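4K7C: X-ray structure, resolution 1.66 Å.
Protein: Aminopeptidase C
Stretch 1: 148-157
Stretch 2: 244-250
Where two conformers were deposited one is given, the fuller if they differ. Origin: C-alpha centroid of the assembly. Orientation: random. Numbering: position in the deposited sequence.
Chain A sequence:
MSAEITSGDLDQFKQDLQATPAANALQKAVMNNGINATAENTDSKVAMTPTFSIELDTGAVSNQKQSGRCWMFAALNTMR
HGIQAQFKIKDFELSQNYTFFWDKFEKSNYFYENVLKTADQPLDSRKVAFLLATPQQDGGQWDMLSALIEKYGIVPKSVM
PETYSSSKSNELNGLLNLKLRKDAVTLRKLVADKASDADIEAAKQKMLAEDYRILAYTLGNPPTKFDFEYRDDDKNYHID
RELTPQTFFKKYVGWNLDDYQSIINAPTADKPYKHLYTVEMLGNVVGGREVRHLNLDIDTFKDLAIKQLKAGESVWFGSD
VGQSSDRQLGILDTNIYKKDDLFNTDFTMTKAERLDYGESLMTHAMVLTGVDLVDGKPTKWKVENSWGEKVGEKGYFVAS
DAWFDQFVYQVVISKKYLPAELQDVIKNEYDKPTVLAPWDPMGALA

Stretch 1 148-157: LIEKYGIVPK
Stretch 2 (244-250) TPQTFFK

Residues 148-152 form the last turn of a helix that begins earlier in the chain. From Gly153 the chain leaves the helix, and residues 153-156 run on as loop. Thr244 precedes a second helix, which starts at Pro245 and continues beyond Lys250. The two helix axes come no closer than 9.3 Å, and their N-to-C directions differ by 121°. The closest CA atoms lie just past the end of the first helix and near the start of the second: Gly153 CA is 4.2 Å from Gln246 CA.

The first helix closes with bonds from Tyr152 N to Leu148 O (2.9 Å) and from Gly153 N to Ile149 O (2.9 Å). Tyr152 has phi/psi of -122/-10. Gly153 then breaks the helix at 66/-149, a positive phi that favours glycine. The tight approach also needs glycine: an ideal CB would point toward the second helix and lie 2.3 Å from Pro245 O and 2.7 Å from Gln246 N, both clashes. Ile154 (-155/162) and Val155 (-135/156) are extended, and Pro156 follows at -54/148.

Thr244 caps the second helix. Thr247 N donates to Thr244 OG1 (3.0 Å), and Thr244 N donates to Thr247 OG1 (2.8 Å). Both threonines are p. Regular bonds follow, from Phe248 N to Thr244 O (2.8 Å) and from Phe249 N to Pro245 O (3.0 Å).

One direct hydrogen bond joins the stretches: Ile154 N to Pro245 O, 3.1 Å and nearly straight at 167°. Pro245 O thus accepts from both Phe249 N and Ile154 N. Gly153 CA lies 3.5 Å from the same Pro245 O in a CA-H...O contact. A second such contact runs from Pro245 CA to Ile154 O at 3.2 Å.

Pro245 is a small bump at the helix start, with its ring C-gamma exo, and it fills the hollow between Tyr152 O and the side chain of Val155. Its CB sits 3.1 Å from Tyr152 O, and its CG meets Val155 CG1 at 3.6 Å. Val155 is m.

The CA-to-CB bonds of Phe248 and Phe249 both point toward the first stretch. Both are t, with chi2 of 81°. Ile154 CG2 fits between their rings, 3.9 Å from Phe248 CD2 and 3.9 Å from Phe249 CD1, where it meets the edge of the Phe249 ring. Ile154 is t, with chi2 p. Pro156, also C-gamma exo, covers one face of the Phe248 ring: its CD is 4.0 Å from the centroid, 11° off the normal. Ile149 (m, t) covers one face of the Phe249 ring, with CG2 3.7 Å from the centroid and 20° off the normal. These are CH-pi contacts between aliphatic groups and aromatic faces.

Gln246 borders this apolar packing. Its rotamer is m, t, with chi3 -101°, and its end reaches nearer the first stretch than its CA-to-CB direction suggests. Gln246 CG packs 3.8 Å from Gly153 N. Gln246 NE2 is 3.5 Å from Glu150 O, but the angle is too poor for a hydrogen bond. A water bridges them, accepting from Gln246 NE2 at 2.6 Å and donating weakly from its O to Glu150 O at 3.4 Å.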

# COMPACT_ATOMS: atom_id res chain seq x y z
N LEU A 148 -17.47 37.84 -9.47
CA LEU A 148 -17.74 37.28 -8.17
C LEU A 148 -17.10 38.04 -7.05
O LEU A 148 -17.76 38.29 -6.06
CB LEU A 148 -17.31 35.78 -8.09
CG LEU A 148 -18.13 34.87 -9.00
CD1 LEU A 148 -17.40 33.54 -9.17
CD2 LEU A 148 -19.52 34.64 -8.45
N ILE A 149 -15.87 38.48 -7.25
CA ILE A 149 -15.14 39.17 -6.22
C ILE A 149 -15.72 40.57 -5.99
O ILE A 149 -15.79 41.04 -4.86
CB ILE A 149 -13.68 39.11 -6.55
CG1 ILE A 149 -13.23 37.66 -6.22
CG2 ILE A 149 -12.83 40.08 -5.72
CD1 ILE A 149 -11.81 37.53 -6.45
N GLU A 150 -16.12 41.22 -7.10
CA GLU A 150 -16.77 42.52 -7.02
C GLU A 150 -18.03 42.42 -6.17
O GLU A 150 -18.29 43.29 -5.37
CB GLU A 150 -17.09 43.07 -8.40
CG GLU A 150 -15.78 43.49 -9.05
CD GLU A 150 -15.94 43.96 -10.46
OE1 GLU A 150 -15.26 44.95 -10.78
OE2 GLU A 150 -16.68 43.31 -11.23
N LYS A 151 -18.80 41.37 -6.33
CA LYS A 151 -20.10 41.31 -5.66
C LYS A 151 -19.99 40.75 -4.21
O LYS A 151 -20.78 41.15 -3.31
CB LYS A 151 -21.06 40.50 -6.49
CG LYS A 151 -22.43 40.37 -5.87
CD LYS A 151 -23.40 39.76 -6.87
CE LYS A 151 -24.80 39.91 -6.36
NZ LYS A 151 -25.72 39.43 -7.39
N TYR A 152 -19.03 39.83 -4.01
CA TYR A 152 -18.96 39.03 -2.78
C TYR A 152 -17.73 39.06 -1.92
O TYR A 152 -17.70 38.56 -0.76
CB TYR A 152 -19.30 37.59 -3.09
CG TYR A 152 -20.70 37.37 -3.60
CD1 TYR A 152 -21.79 37.46 -2.73
CD2 TYR A 152 -20.95 36.97 -4.92
CE1 TYR A 152 -23.12 37.23 -3.18
CE2 TYR A 152 -22.25 36.70 -5.37
CZ TYR A 152 -23.35 36.87 -4.54
OH TYR A 152 -24.64 36.64 -4.95
N GLY A 153 -16.70 39.65 -2.46
CA GLY A 153 -15.38 39.71 -1.85
C GLY A 153 -14.70 38.38 -1.73
O GLY A 153 -14.87 37.55 -2.62
N ILE A 154 -13.89 38.21 -0.72
CA ILE A 154 -13.13 36.98 -0.57
C ILE A 154 -12.81 36.82 0.91
O ILE A 154 -12.87 37.78 1.71
CB ILE A 154 -11.85 36.95 -1.50
CG1 ILE A 154 -11.31 35.50 -1.73
CG2 ILE A 154 -10.73 37.87 -1.02
CD1 ILE A 154 -12.33 34.48 -2.22
N VAL A 155 -12.46 35.61 1.29
CA VAL A 155 -12.05 35.26 2.63
C VAL A 155 -10.79 34.35 2.65
O VAL A 155 -10.53 33.63 1.66
CB VAL A 155 -13.20 34.60 3.44
CG1 VAL A 155 -14.43 35.50 3.45
CG2 VAL A 155 -13.55 33.20 2.96
N PRO A 156 -10.06 34.37 3.75
CA PRO A 156 -9.03 33.35 3.97
C PRO A 156 -9.61 31.95 3.84
O PRO A 156 -10.72 31.65 4.21
CB PRO A 156 -8.62 33.59 5.41
CG PRO A 156 -8.90 35.04 5.64
CD PRO A 156 -10.24 35.17 5.00
N LYS A 157 -8.78 31.04 3.38
CA LYS A 157 -9.12 29.64 3.33
C LYS A 157 -9.60 29.08 4.67
O LYS A 157 -10.58 28.36 4.72
CB LYS A 157 -7.93 28.83 2.72
CG LYS A 157 -8.39 27.40 2.33
CD LYS A 157 -7.19 26.53 2.02
CE LYS A 157 -7.58 25.17 1.60
NZ LYS A 157 -8.46 25.37 0.39
N THR A 244 -15.60 41.84 6.90
CA THR A 244 -16.50 41.16 6.01
C THR A 244 -15.64 40.62 4.82
O THR A 244 -14.46 41.04 4.66
CB THR A 244 -17.65 42.02 5.53
OG1 THR A 244 -17.17 42.86 4.47
CG2 THR A 244 -18.25 42.81 6.63
N PRO A 245 -16.23 39.76 3.96
CA PRO A 245 -15.51 39.34 2.74
C PRO A 245 -15.11 40.54 1.89
O PRO A 245 -14.03 40.59 1.29
CB PRO A 245 -16.52 38.39 2.06
CG PRO A 245 -17.20 37.73 3.25
CD PRO A 245 -17.43 38.94 4.17
N GLN A 246 -15.97 41.55 1.86
CA GLN A 246 -15.65 42.75 1.10
C GLN A 246 -14.63 43.67 1.73
O GLN A 246 -13.74 44.10 1.03
CB GLN A 246 -16.93 43.45 0.65
CG GLN A 246 -17.79 42.47 -0.15
CD GLN A 246 -18.93 43.11 -0.86
OE1 GLN A 246 -20.09 43.07 -0.42
NE2 GLN A 246 -18.61 43.77 -1.96
N THR A 247 -14.69 43.91 3.05
CA THR A 247 -13.60 44.67 3.66
C THR A 247 -12.23 43.94 3.68
O THR A 247 -11.20 44.53 3.54
CB THR A 247 -13.97 45.22 5.07
OG1 THR A 247 -14.26 44.14 5.94
CG2 THR A 247 -15.15 46.12 4.95
N PHE A 248 -12.27 42.62 3.84
CA PHE A 248 -11.05 41.80 3.72
C PHE A 248 -10.46 41.99 2.32
O PHE A 248 -9.28 42.29 2.17
CB PHE A 248 -11.40 40.33 3.99
CG PHE A 248 -10.22 39.44 3.87
CD1 PHE A 248 -9.32 39.33 4.93
CD2 PHE A 248 -9.88 38.87 2.63
CE1 PHE A 248 -8.15 38.58 4.77
CE2 PHE A 248 -8.71 38.14 2.51
CZ PHE A 248 -7.84 38.00 3.58
N PHE A 249 -11.26 41.84 1.28
CA PHE A 249 -10.74 42.08 -0.04
C PHE A 249 -10.11 43.46 -0.18
O PHE A 249 -8.98 43.61 -0.68
CB PHE A 249 -11.76 41.86 -1.14
CG PHE A 249 -11.18 42.08 -2.54
CD1 PHE A 249 -10.45 41.09 -3.17
CD2 PHE A 249 -11.33 43.33 -3.18
CE1 PHE A 249 -9.85 41.35 -4.39
CE2 PHE A 249 -10.80 43.55 -4.45
CZ PHE A 249 -10.04 42.59 -5.03
N LYS A 250 -10.86 44.49 0.21
CA LYS A 250 -10.39 45.88 0.07
C LYS A 250 -9.07 46.11 0.82
O LYS A 250 -8.19 46.75 0.32
CB LYS A 250 -11.51 46.87 0.48
CG LYS A 250 -12.74 46.82 -0.44
CD LYS A 250 -13.85 47.83 -0.04
CE LYS A 250 -14.56 48.40 -1.26
NZ LYS A 250 -15.70 47.52 -1.54
O HOH W 1 -20.39 45.11 -3.35